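Local coordinates for endoglucanase (Humicola insolens, PDB 1DYS), which hydrolyses internal beta-1,4-glucosidic linkages in cellulose as a glycoside hydrolase family 6 enzyme and contributes to the breakdown of plant biomass, at residues T248-A253 and T261-D266; N224-S229 and T296-P301. All coordinates share one frame; numbering follows the deposited sequence.

Contact 1. Residues T248-A253 and T261-D266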
loop_
_atom_site.group_PDB
_atom_site.type_symbol
_atom_site.label_atom_id
_atom_site.label_comp_id
_atom_site.label_asym_id
_atom_site.label_seq_id
_atom_site.Cartn_x
_atom_site.Cartn_y
_atom_site.Cartn_z
ATOM N N THR A 248 -2.274 -30.823 13.641
ATOM C CA THR A 248 -2.972 -31.974 14.242
ATOM C C THR A 248 -4.098 -31.570 15.176
ATOM O O THR A 248 -5.173 -32.186 15.164
ATOM C CB THR A 248 -1.948 -32.875 14.980
ATOM O OG1 THR A 248 -1.080 -33.415 13.986
ATOM C CG2 THR A 248 -2.650 -33.992 15.755
ATOM N N ASN A 249 -3.967 -30.499 15.953
ATOM C CA ASN A 249 -4.942 -30.052 16.923
ATOM C C ASN A 249 -6.175 -29.511 16.204
ATOM O O ASN A 249 -7.291 -29.831 16.587
ATOM C CB ASN A 249 -4.344 -29.010 17.849
ATOM C CG ASN A 249 -3.351 -29.614 18.835
ATOM O OD1 ASN A 249 -3.378 -30.825 19.119
ATOM N ND2 ASN A 249 -2.476 -28.761 19.344
ATOM N N ILE A 250 -5.917 -28.688 15.171
ATOM C CA ILE A 250 -7.043 -28.192 14.390
ATOM C C ILE A 250 -7.680 -29.374 13.665
ATOM O O ILE A 250 -8.905 -29.524 13.711
ATOM C CB ILE A 250 -6.679 -27.075 13.386
ATOM C CG1 ILE A 250 -6.309 -25.784 14.106
ATOM C CG2 ILE A 250 -7.857 -26.861 12.422
ATOM C CD1 ILE A 250 -7.422 -25.015 14.786
ATOM N N ALA A 251 -6.869 -30.245 13.043
ATOM C CA ALA A 251 -7.437 -31.378 12.295
ATOM C C ALA A 251 -8.290 -32.278 13.184
ATOM O O ALA A 251 -9.353 -32.713 12.751
ATOM C CB ALA A 251 -6.299 -32.155 11.643
ATOM N N ASN A 252 -7.901 -32.443 14.442
ATOM C CA ASN A 252 -8.693 -33.239 15.396
ATOM C C ASN A 252 -10.020 -32.588 15.758
ATOM O O ASN A 252 -11.078 -33.246 15.810
ATOM C CB ASN A 252 -7.808 -33.511 16.625
ATOM C CG ASN A 252 -6.697 -34.508 16.355
ATOM O OD1 ASN A 252 -6.570 -35.093 15.271
ATOM N ND2 ASN A 252 -5.796 -34.757 17.302
ATOM N N ALA A 253 -10.056 -31.262 15.939
ATOM C CA ALA A 253 -11.246 -30.498 16.218
ATOM C C ALA A 253 -12.181 -30.551 15.009
ATOM O O ALA A 253 -13.387 -30.713 15.194
ATOM C CB ALA A 253 -10.966 -29.043 16.558
ATOM N N THR A 261 -9.701 -31.539 7.164
ATOM C CA THR A 261 -8.593 -31.564 8.114
ATOM C C THR A 261 -7.210 -31.188 7.604
ATOM O O THR A 261 -6.320 -31.034 8.455
ATOM C CB THR A 261 -8.442 -33.066 8.542
ATOM O OG1 THR A 261 -8.318 -33.879 7.372
ATOM C CG2 THR A 261 -9.645 -33.540 9.339
ATOM N N GLN A 262 -6.952 -31.110 6.325
ATOM C CA GLN A 262 -5.629 -31.060 5.743
ATOM C C GLN A 262 -4.944 -29.701 5.689
ATOM O O GLN A 262 -5.584 -28.752 5.294
ATOM C CB GLN A 262 -5.608 -31.684 4.344
ATOM C CG GLN A 262 -6.126 -33.129 4.362
ATOM C CD GLN A 262 -5.305 -34.024 5.289
ATOM O OE1 GLN A 262 -5.793 -34.429 6.332
ATOM N NE2 GLN A 262 -4.059 -34.312 4.945
ATOM N N PHE A 263 -3.660 -29.652 6.058
ATOM C CA PHE A 263 -2.966 -28.365 6.095
ATOM C C PHE A 263 -1.872 -28.215 5.049
ATOM O O PHE A 263 -1.246 -29.167 4.621
ATOM C CB PHE A 263 -2.207 -28.205 7.437
ATOM C CG PHE A 263 -3.049 -27.635 8.533
ATOM C CD1 PHE A 263 -4.099 -28.378 9.056
ATOM C CD2 PHE A 263 -2.918 -26.333 8.992
ATOM C CE1 PHE A 263 -4.923 -27.878 10.023
ATOM C CE2 PHE A 263 -3.717 -25.833 9.985
ATOM C CZ PHE A 263 -4.759 -26.587 10.525
ATOM N N ILE A 264 -1.555 -26.968 4.707
ATOM C CA ILE A 264 -0.344 -26.610 3.980
ATOM C C ILE A 264 0.312 -25.571 4.908
ATOM O O ILE A 264 -0.438 -24.826 5.501
ATOM C CB ILE A 264 -0.335 -26.118 2.547
ATOM C CG1 ILE A 264 -1.320 -24.948 2.376
ATOM C CG2 ILE A 264 -0.728 -27.293 1.643
ATOM C CD1 ILE A 264 -1.533 -24.492 0.953
ATOM N N ILE A 265 1.615 -25.688 5.182
ATOM C CA ILE A 265 2.215 -24.841 6.226
ATOM C C ILE A 265 3.397 -24.080 5.651
ATOM O O ILE A 265 4.293 -24.624 5.034
ATOM C CB ILE A 265 2.776 -25.684 7.394
ATOM C CG1 ILE A 265 1.600 -26.342 8.124
ATOM C CG2 ILE A 265 3.534 -24.815 8.406
ATOM C CD1 ILE A 265 1.890 -27.056 9.403
ATOM N N ASP A 266 3.374 -22.750 5.807
ATOM C CA ASP A 266 4.419 -21.903 5.233
ATOM C C ASP A 266 5.692 -22.107 6.069
ATOM O O ASP A 266 5.593 -22.080 7.302
ATOM C CB ASP A 266 4.011 -20.427 5.414
ATOM C CG ASP A 266 4.773 -19.454 4.527
ATOM O OD1 ASP A 266 5.704 -19.792 3.767
ATOM O OD2 ASP A 266 4.428 -18.228 4.587
#
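Ile-250 and Ala-251 of helix 243-255 rest on Phe-263 of strand 262-266 and Thr-261 just before it. The helix joins the parallel neighbours 215-218 and 262-266, so this is the packing of a beta-alpha-beta crossover in the family 6 barrel. The side chain of Ile-250 can be followed outward. Its CB lies 3.5 Å from Phe-263 CZ, at the ring edge and near its plane. CG2, anti to the backbone N, stays in that plane and meets the same CZ at 3.6 Å. CG1 takes the other branch (chi1 -69°) and is already 4.0 Å from Phe-263 CZ. CD1 then leads away from the strand, and the side chain also touches Leu-193 and Thr-196 of helix 190-207. The phenyl ring meets Phe-216 as well.

On the next residue, Ala-251 CB sits 3.4 Å from Thr-261 O. This carbonyl oxygen is buried under the methyl group, without a partner in the model. Thr-261 CG2 in return approaches Ala-251 O at 3.5 Å. Thr-261 OG1 donates to Gln-262 OE1 (2.8 Å), in the carbonyl plane and on a lone pair. With an alanine here, Gln-262 OE1 would probably lose this donor and a gap would open beside Ala-251 O. With no hydrogen bond between 248-253 and 261-266, the contact rests on apolar packing.

Contact 2. Residues N224-S229 and T296-P301; sequences NPYSTS and TNTNNP
The backbones of Tyr-226 and Thr-298 keep well apart, 9.0 Å from CA to CA, and a single long side chain bridges two irregular loops. Both loops belong to the family 6 alpha/beta barrel. One runs from strand 215-218 to helix 243-255, the other leads into strand 303-307. Thr-298, which receives the tyrosine, closes an inverse gamma turn centred on Asn-297, its N bonding weakly to Thr-296 O.

Tyr-226 reaches across with CG anti to its own backbone N (chi1 175°), which extends the ring toward the second loop. Its OH donates to Thr-298 O at 2.6 Å, a short bond. The donor stands 29° from the carbonyl plane, and the C=O...O angle is 127°. Thr-298 O lies at the ring edge, in plane, 3.3 Å from Tyr-226 CE2. Val-303 and Ile-306 of strand 303-307 also touch this side chain, so the phenol packs on the barrel while its hydroxyl ties down the loop.

The acceptor residue has a hold of its own. Thr-298 OG1 is hydrogen-bonded to Val-303 O, which links the loop to the strand that follows. Asn-300 OD1 bonds to Asn-302 N nearby. The contact of Asn-300 with the tyrosine is made nearer the backbone, where Asn-300 CB lies 3.4 Å from Tyr-226 OH.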
loop_
_atom_site.group_PDB
_atom_site.type_symbol
_atom_site.label_atom_id
_atom_site.label_comp_id
_atom_site.label_asym_id
_atom_site.label_seq_id
_atom_site.Cartn_x
_atom_site.Cartn_y
_atom_site.Cartn_z
ATOM N N ASN A 224 6.963 -19.406 12.740
ATOM C CA ASN A 224 6.960 -20.579 13.615
ATOM C C ASN A 224 7.600 -21.773 12.909
ATOM O O ASN A 224 7.594 -21.892 11.695
ATOM C CB ASN A 224 5.535 -20.935 13.986
ATOM C CG ASN A 224 4.731 -19.889 14.712
ATOM O OD1 ASN A 224 5.337 -19.023 15.332
ATOM N ND2 ASN A 224 3.399 -19.980 14.676
ATOM N N PRO A 225 8.302 -22.595 13.686
ATOM C CA PRO A 225 8.921 -23.789 13.138
ATOM C C PRO A 225 7.852 -24.833 12.893
ATOM O O PRO A 225 6.842 -24.870 13.592
ATOM C CB PRO A 225 9.882 -24.258 14.259
ATOM C CG PRO A 225 9.157 -23.755 15.473
ATOM C CD PRO A 225 8.343 -22.509 15.132
ATOM N N TYR A 226 8.064 -25.633 11.857
ATOM C CA TYR A 226 7.180 -26.735 11.528
ATOM C C TYR A 226 7.238 -27.765 12.660
ATOM O O TYR A 226 6.245 -28.065 13.295
ATOM C CB TYR A 226 7.555 -27.385 10.194
ATOM C CG TYR A 226 6.704 -28.606 9.906
ATOM C CD1 TYR A 226 5.349 -28.494 9.662
ATOM C CD2 TYR A 226 7.259 -29.872 9.876
ATOM C CE1 TYR A 226 4.540 -29.584 9.406
ATOM C CE2 TYR A 226 6.467 -30.979 9.618
ATOM C CZ TYR A 226 5.123 -30.841 9.382
ATOM O OH TYR A 226 4.324 -31.924 9.139
ATOM N N SER A 227 8.433 -28.279 12.970
ATOM C CA SER A 227 8.504 -29.341 13.978
ATOM C C SER A 227 9.765 -29.208 14.835
ATOM O O SER A 227 10.836 -29.183 14.229
ATOM C CB SER A 227 8.544 -30.696 13.251
ATOM O OG SER A 227 8.545 -31.782 14.170
ATOM N N THR A 228 9.568 -29.069 16.131
ATOM C CA THR A 228 10.735 -28.992 17.013
ATOM C C THR A 228 10.393 -29.491 18.405
ATOM O O THR A 228 9.324 -29.382 18.986
ATOM C CB THR A 228 11.402 -27.614 17.059
ATOM O OG1 THR A 228 12.405 -27.625 18.105
ATOM C CG2 THR A 228 10.444 -26.505 17.412
ATOM N N SER A 229 11.434 -30.092 19.019
ATOM C CA SER A 229 11.339 -30.605 20.370
ATOM C C SER A 229 11.782 -29.543 21.372
ATOM O O SER A 229 11.747 -29.747 22.583
ATOM C CB SER A 229 12.194 -31.849 20.619
ATOM O OG SER A 229 13.409 -31.755 19.905
ATOM N N THR A 296 6.325 -32.835 0.239
ATOM C CA THR A 296 5.148 -33.520 0.742
ATOM C C THR A 296 5.576 -34.542 1.810
ATOM O O THR A 296 4.732 -35.168 2.449
ATOM C CB THR A 296 4.342 -34.256 -0.337
ATOM O OG1 THR A 296 5.247 -35.053 -1.135
ATOM C CG2 THR A 296 3.627 -33.351 -1.322
ATOM N N ASN A 297 6.878 -34.616 2.055
ATOM C CA ASN A 297 7.438 -35.497 3.117
ATOM C C ASN A 297 7.316 -34.740 4.436
ATOM O O ASN A 297 8.274 -34.183 4.988
ATOM C CB ASN A 297 8.903 -35.738 2.788
ATOM C CG ASN A 297 9.239 -36.585 1.586
ATOM O OD1 ASN A 297 8.485 -37.446 1.117
ATOM N ND2 ASN A 297 10.442 -36.383 1.031
ATOM N N THR A 298 6.107 -34.646 4.967
ATOM C CA THR A 298 5.794 -33.863 6.142
ATOM C C THR A 298 5.804 -34.602 7.456
ATOM O O THR A 298 5.740 -34.023 8.548
ATOM C CB THR A 298 4.385 -33.221 5.949
ATOM O OG1 THR A 298 3.428 -34.284 5.977
ATOM C CG2 THR A 298 4.350 -32.498 4.616
ATOM N N ASN A 299 5.775 -35.941 7.369
ATOM C CA ASN A 299 5.737 -36.780 8.568
ATOM C C ASN A 299 4.556 -36.465 9.456
ATOM O O ASN A 299 4.645 -36.513 10.689
ATOM C CB ASN A 299 7.059 -36.596 9.329
ATOM C CG ASN A 299 8.230 -37.161 8.559
ATOM O OD1 ASN A 299 9.284 -36.532 8.441
ATOM N ND2 ASN A 299 8.030 -38.372 8.045
ATOM N N ASN A 300 3.423 -36.076 8.868
ATOM C CA ASN A 300 2.206 -35.757 9.573
ATOM C C ASN A 300 1.066 -35.900 8.567
ATOM O O ASN A 300 1.016 -35.231 7.559
ATOM C CB ASN A 300 2.249 -34.346 10.174
ATOM C CG ASN A 300 1.007 -33.985 10.934
ATOM O OD1 ASN A 300 -0.080 -34.479 10.691
ATOM N ND2 ASN A 300 1.124 -33.077 11.925
ATOM N N PRO A 301 0.171 -36.826 8.839
ATOM C CA PRO A 301 -0.968 -37.181 8.031
ATOM C C PRO A 301 -1.905 -36.014 7.738
ATOM O O PRO A 301 -2.563 -35.977 6.702
ATOM C CB PRO A 301 -1.807 -38.240 8.793
ATOM C CG PRO A 301 -1.117 -38.319 10.127
ATOM C CD PRO A 301 0.223 -37.639 10.074
#

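In the fold
The two contacts have centres about 11 Å apart. Along the chain the order is 224-229, 248-253, 261-266, 296-301, so both segments of contact 1 fall between those of contact 2. Strand 262-266 pairs in parallel with strand 303-307, which follows 296-301. The contacts also touch directly. Gln-262 NE2 probably bonds to Pro-301 O (2.8 Å), and Thr-248 OG1 to Asn-300 ND2 (3.0 Å). Ile-265 CD1 packs on Tyr-226 CE1 at 3.7 Å. Helix, strand and loops thus form one continuous region of the barrel. Asn-183, which probably binds substrate, lies about 9 Å from Phe-263 and about 11 Å from Tyr-226, side chain to side chain.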